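Side-chain contact in DnaJ homolog subfamily C member 27-A (Xenopus laevis, PDB 6JMG), which binds GTP as a Rab-family small GTPase carrying a DnaJ domain and is possibly involved in regulating the MEK/ERK pathway: residues K39-K44 with S164-E169. Residues are numbered along the deposited sequence; the frame is centred on the assembly and turned at random.
Sequences KRFVPK and SAQSGE. With GTP (guanosine-5'-triphosphate), chain C.
Phe-41 turns one face of its ring onto the backbone of Gln-166, and this CH-pi contact joins the loop after helix 29-38 to the loop after strand 159-163. Gln-166 CA sits over the ring centre, 3.6 Å from the Phe-41 centroid and only 6° off the ring normal. The ring reaches the other loop because a chi1 of 171° sets CG of Phe-41 anti to the backbone N. Phe-41 CE2 lies 3.4 Å from Gln-166 CG, and its CD1 3.5 Å from Ala-165 O. A flat, apolar ring suits this place: Gln-166 carbons cover one face, while Ala-165 O and GTP O2' approach obliquely; Cys-31 also touches it. Replacing the ring with an alanine is likely to strip Gln-166 CA and CB of their aromatic cover and open a gap beside the ribose. Further along, Val-42 O lies 3.0 Å from GTP O2', and Pro-43 O accepts a hydrogen bond from GTP O3' at 2.7 Å. On the facing loop, the methyl of Ala-165 packs 3.8 Å (CB) from GTP N7, and its N bonds weakly to GTP O6. Ser-164 OG receives the Ser-167 N-H almost straight (170°) in an ST motif and also bonds Asp-137 OD1, probably helping to place that GTP-binding carboxylate. With no hydrogen bond between them, the loops meet through CH-pi and van der Waals contact; Arg-35 takes Gln-166 O, while Pro-43 O serves the ribose and Ala-165 N the guanine, as in Ras-like GTPases.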
ATOM      1  N   LYS A  39     -14.388  21.004  -9.815  1.00 67.18           N
ATOM      2  CA  LYS A  39     -13.778  22.273 -10.194  1.00 62.07           C
ATOM      3  C   LYS A  39     -14.240  23.427  -9.301  1.00 61.44           C
ATOM      4  O   LYS A  39     -14.723  24.464  -9.765  1.00 56.31           O
ATOM      5  CB  LYS A  39     -14.069  22.575 -11.674  1.00 56.28           C
ATOM      6  CG  LYS A  39     -13.783  21.412 -12.648  1.00 75.27           C
ATOM      7  CD  LYS A  39     -12.326  21.444 -13.160  1.00 97.61           C
ATOM      8  CE  LYS A  39     -11.580  20.081 -13.003  1.00100.75           C
ATOM      9  NZ  LYS A  39     -10.055  20.177 -12.985  1.00 94.05           N
ATOM     10  N   ARG A  40     -14.016  23.257  -7.995  1.00 54.59           N
ATOM     11  CA  ARG A  40     -14.433  24.281  -7.052  1.00 58.71           C
ATOM     12  C   ARG A  40     -13.586  24.211  -5.789  1.00 55.76           C
ATOM     13  O   ARG A  40     -12.965  23.189  -5.493  1.00 57.43           O
ATOM     14  CB  ARG A  40     -15.920  24.162  -6.730  1.00 58.60           C
ATOM     15  CG  ARG A  40     -16.376  22.811  -6.271  1.00 62.39           C
ATOM     16  CD  ARG A  40     -17.825  22.919  -5.859  1.00 72.07           C
ATOM     17  NE  ARG A  40     -18.325  21.711  -5.235  1.00 76.97           N
ATOM     18  CZ  ARG A  40     -19.225  21.688  -4.265  1.00 72.86           C
ATOM     19  NH1 ARG A  40     -19.729  22.817  -3.778  1.00 73.87           N
ATOM     20  NH2 ARG A  40     -19.618  20.522  -3.781  1.00 71.84           N
ATOM     21  N   PHE A  41     -13.537  25.335  -5.062  1.00 59.17           N
ATOM     22  CA  PHE A  41     -12.779  25.409  -3.816  1.00 60.12           C
ATOM     23  C   PHE A  41     -13.285  26.563  -2.959  1.00 65.78           C
ATOM     24  O   PHE A  41     -13.364  27.704  -3.431  1.00 72.61           O
ATOM     25  CB  PHE A  41     -11.276  25.601  -4.067  1.00 53.73           C
ATOM     26  CG  PHE A  41     -10.512  25.902  -2.812  1.00 63.12           C
ATOM     27  CD1 PHE A  41     -10.088  24.863  -1.972  1.00 53.32           C
ATOM     28  CD2 PHE A  41     -10.266  27.220  -2.427  1.00 60.81           C
ATOM     29  CE1 PHE A  41      -9.423  25.137  -0.804  1.00 52.19           C
ATOM     30  CE2 PHE A  41      -9.594  27.498  -1.250  1.00 56.74           C
ATOM     31  CZ  PHE A  41      -9.164  26.462  -0.445  1.00 58.02           C
ATOM     32  N   VAL A  42     -13.560  26.281  -1.690  1.00 62.11           N
ATOM     33  CA  VAL A  42     -13.951  27.322  -0.739  1.00 62.24           C
ATOM     34  C   VAL A  42     -13.041  27.257   0.484  1.00 66.76           C
ATOM     35  O   VAL A  42     -12.622  26.165   0.891  1.00 64.90           O
ATOM     36  CB  VAL A  42     -15.442  27.233  -0.346  1.00 53.90           C
ATOM     37  CG1 VAL A  42     -16.323  27.452  -1.566  1.00 54.59           C
ATOM     38  CG2 VAL A  42     -15.766  25.949   0.430  1.00 53.03           C
ATOM     39  N   PRO A  43     -12.679  28.399   1.076  1.00 69.77           N
ATOM     40  CA  PRO A  43     -11.833  28.362   2.278  1.00 64.86           C
ATOM     41  C   PRO A  43     -12.581  27.906   3.531  1.00 52.86           C
ATOM     42  O   PRO A  43     -11.938  27.520   4.511  1.00 57.54           O
ATOM     43  CB  PRO A  43     -11.377  29.817   2.413  1.00 54.03           C
ATOM     44  CG  PRO A  43     -12.459  30.609   1.746  1.00 54.78           C
ATOM     45  CD  PRO A  43     -12.862  29.776   0.580  1.00 54.67           C
ATOM     46  N   LYS A  44     -13.913  27.933   3.526  1.00 53.06           N
ATOM     47  CA  LYS A  44     -14.683  27.615   4.717  1.00 63.46           C
ATOM     48  C   LYS A  44     -14.670  26.107   4.965  1.00 71.83           C
ATOM     49  O   LYS A  44     -14.991  25.320   4.069  1.00 73.13           O
ATOM     50  CB  LYS A  44     -16.109  28.129   4.527  1.00 53.36           C
ATOM     51  CG  LYS A  44     -17.061  27.893   5.663  1.00 59.25           C
ATOM     52  CD  LYS A  44     -18.414  28.493   5.290  1.00 68.40           C
ATOM     53  CE  LYS A  44     -19.353  28.526   6.505  1.00 92.27           C
ATOM     54  NZ  LYS A  44     -18.604  28.895   7.764  1.00101.28           N
ATOM     55  N   SER A 164      -1.862  21.843  -3.824  1.00 59.00           N
ATOM     56  CA  SER A 164      -2.671  22.853  -3.170  1.00 62.76           C
ATOM     57  C   SER A 164      -4.052  22.787  -3.783  1.00 60.81           C
ATOM     58  O   SER A 164      -4.218  23.024  -4.984  1.00 66.09           O
ATOM     59  CB  SER A 164      -2.083  24.265  -3.323  1.00 63.47           C
ATOM     60  OG  SER A 164      -3.020  25.263  -2.928  1.00 53.67           O
ATOM     61  N   ALA A 165      -5.041  22.483  -2.955  1.00 54.69           N
ATOM     62  CA  ALA A 165      -6.408  22.555  -3.445  1.00 54.90           C
ATOM     63  C   ALA A 165      -6.832  23.995  -3.668  1.00 59.69           C
ATOM     64  O   ALA A 165      -7.738  24.250  -4.469  1.00 61.03           O
ATOM     65  CB  ALA A 165      -7.355  21.860  -2.460  1.00 51.02           C
ATOM     66  N   GLN A 166      -6.178  24.943  -2.983  1.00 61.31           N
ATOM     67  CA  GLN A 166      -6.539  26.347  -3.123  1.00 64.06           C
ATOM     68  C   GLN A 166      -6.037  26.915  -4.440  1.00 57.16           C
ATOM     69  O   GLN A 166      -6.791  27.553  -5.171  1.00 55.45           O
ATOM     70  CB  GLN A 166      -5.979  27.143  -1.946  1.00 71.19           C
ATOM     71  CG  GLN A 166      -6.401  28.601  -1.911  1.00 71.66           C
ATOM     72  CD  GLN A 166      -5.444  29.485  -2.669  1.00 77.72           C
ATOM     73  OE1 GLN A 166      -4.238  29.225  -2.697  1.00 73.78           O
ATOM     74  NE2 GLN A 166      -5.974  30.534  -3.301  1.00 79.62           N
ATOM     75  N   SER A 167      -4.785  26.645  -4.782  1.00 66.62           N
ATOM     76  CA  SER A 167      -4.182  27.147  -6.006  1.00 62.70           C
ATOM     77  C   SER A 167      -4.400  26.236  -7.204  1.00 65.68           C
ATOM     78  O   SER A 167      -4.278  26.697  -8.346  1.00 71.54           O
ATOM     79  CB  SER A 167      -2.682  27.327  -5.801  1.00 56.59           C
ATOM     80  OG  SER A 167      -1.991  26.118  -6.106  1.00 72.76           O
ATOM     81  N   GLY A 168      -4.658  24.951  -6.970  1.00 54.42           N
ATOM     82  CA  GLY A 168      -4.691  23.964  -8.029  1.00 59.64           C
ATOM     83  C   GLY A 168      -3.359  23.300  -8.329  1.00 58.85           C
ATOM     84  O   GLY A 168      -3.347  22.248  -8.982  1.00 63.70           O
ATOM     85  N   GLU A 169      -2.243  23.847  -7.831  1.00 59.06           N
ATOM     86  CA  GLU A 169      -0.923  23.289  -8.127  1.00 58.10           C
ATOM     87  C   GLU A 169      -0.859  21.818  -7.733  1.00 65.58           C
ATOM     88  O   GLU A 169      -1.276  21.440  -6.633  1.00 60.99           O
ATOM     89  CB  GLU A 169       0.141  24.069  -7.367  1.00 54.51           C
ATOM     90  CG  GLU A 169       1.583  23.798  -7.763  1.00 68.25           C
ATOM     91  CD  GLU A 169       2.562  24.597  -6.899  1.00 72.26           C
ATOM     92  OE1 GLU A 169       2.104  25.552  -6.227  1.00 80.36           O
ATOM     93  OE2 GLU A 169       3.779  24.283  -6.883  1.00 62.84           O
TER
HETATM   94  PG  GTP C 301     -12.015  16.389   7.492  1.00 61.34           P
HETATM   95  O1G GTP C 301     -13.083  15.983   6.500  1.00 47.09           O
HETATM   96  O2G GTP C 301     -11.124  15.231   7.864  1.00 46.63           O
HETATM   97  O3G GTP C 301     -12.676  16.934   8.745  1.00 57.06           O
HETATM   98  O3B GTP C 301     -10.989  17.486   6.887  1.00 64.58           O
HETATM   99  PB  GTP C 301     -10.482  17.479   5.358  1.00 63.80           P
HETATM  100  O1B GTP C 301      -9.219  16.675   5.206  1.00 52.01           O
HETATM  101  O2B GTP C 301     -11.500  16.986   4.358  1.00 47.53           O
HETATM  102  O3A GTP C 301     -10.083  19.021   5.122  1.00 69.93           O
HETATM  103  PA  GTP C 301     -10.895  19.981   4.125  1.00 59.82           P
HETATM  104  O1A GTP C 301     -10.818  19.526   2.689  1.00 54.27           O
HETATM  105  O2A GTP C 301     -12.329  20.123   4.542  1.00 59.19           O
HETATM  106  O5' GTP C 301     -10.097  21.335   4.392  1.00 62.49           O
HETATM  107  C5' GTP C 301      -9.945  21.806   5.710  1.00 63.66           C
HETATM  108  C4' GTP C 301      -9.727  23.312   5.635  1.00 54.57           C
HETATM  109  O4' GTP C 301      -8.497  23.537   5.001  1.00 57.22           O
HETATM  110  C3' GTP C 301     -10.748  24.052   4.806  1.00 50.49           C
HETATM  111  O3' GTP C 301     -10.884  25.278   5.454  1.00 52.00           O
HETATM  112  C2' GTP C 301     -10.097  24.321   3.471  1.00 59.42           C
HETATM  113  O2' GTP C 301     -10.427  25.565   2.894  1.00 59.82           O
HETATM  114  C1' GTP C 301      -8.652  24.375   3.860  1.00 51.18           C
HETATM  115  N9  GTP C 301      -7.787  23.887   2.787  1.00 58.35           N
HETATM  116  C8  GTP C 301      -7.865  22.677   2.144  1.00 56.33           C
HETATM  117  N7  GTP C 301      -6.843  22.606   1.249  1.00 57.76           N
HETATM  118  C5  GTP C 301      -6.126  23.751   1.320  1.00 63.62           C
HETATM  119  C6  GTP C 301      -5.000  24.191   0.642  1.00 63.49           C
HETATM  120  O6  GTP C 301      -4.472  23.498  -0.224  1.00 56.12           O
HETATM  121  N1  GTP C 301      -4.456  25.419   0.955  1.00 67.33           N
HETATM  122  C2  GTP C 301      -5.028  26.212   1.920  1.00 60.88           C
HETATM  123  N2  GTP C 301      -4.488  27.394   2.181  1.00 74.61           N
HETATM  124  N3  GTP C 301      -6.155  25.774   2.596  1.00 59.27           N
HETATM  125  C4  GTP C 301      -6.696  24.565   2.294  1.00 64.24           C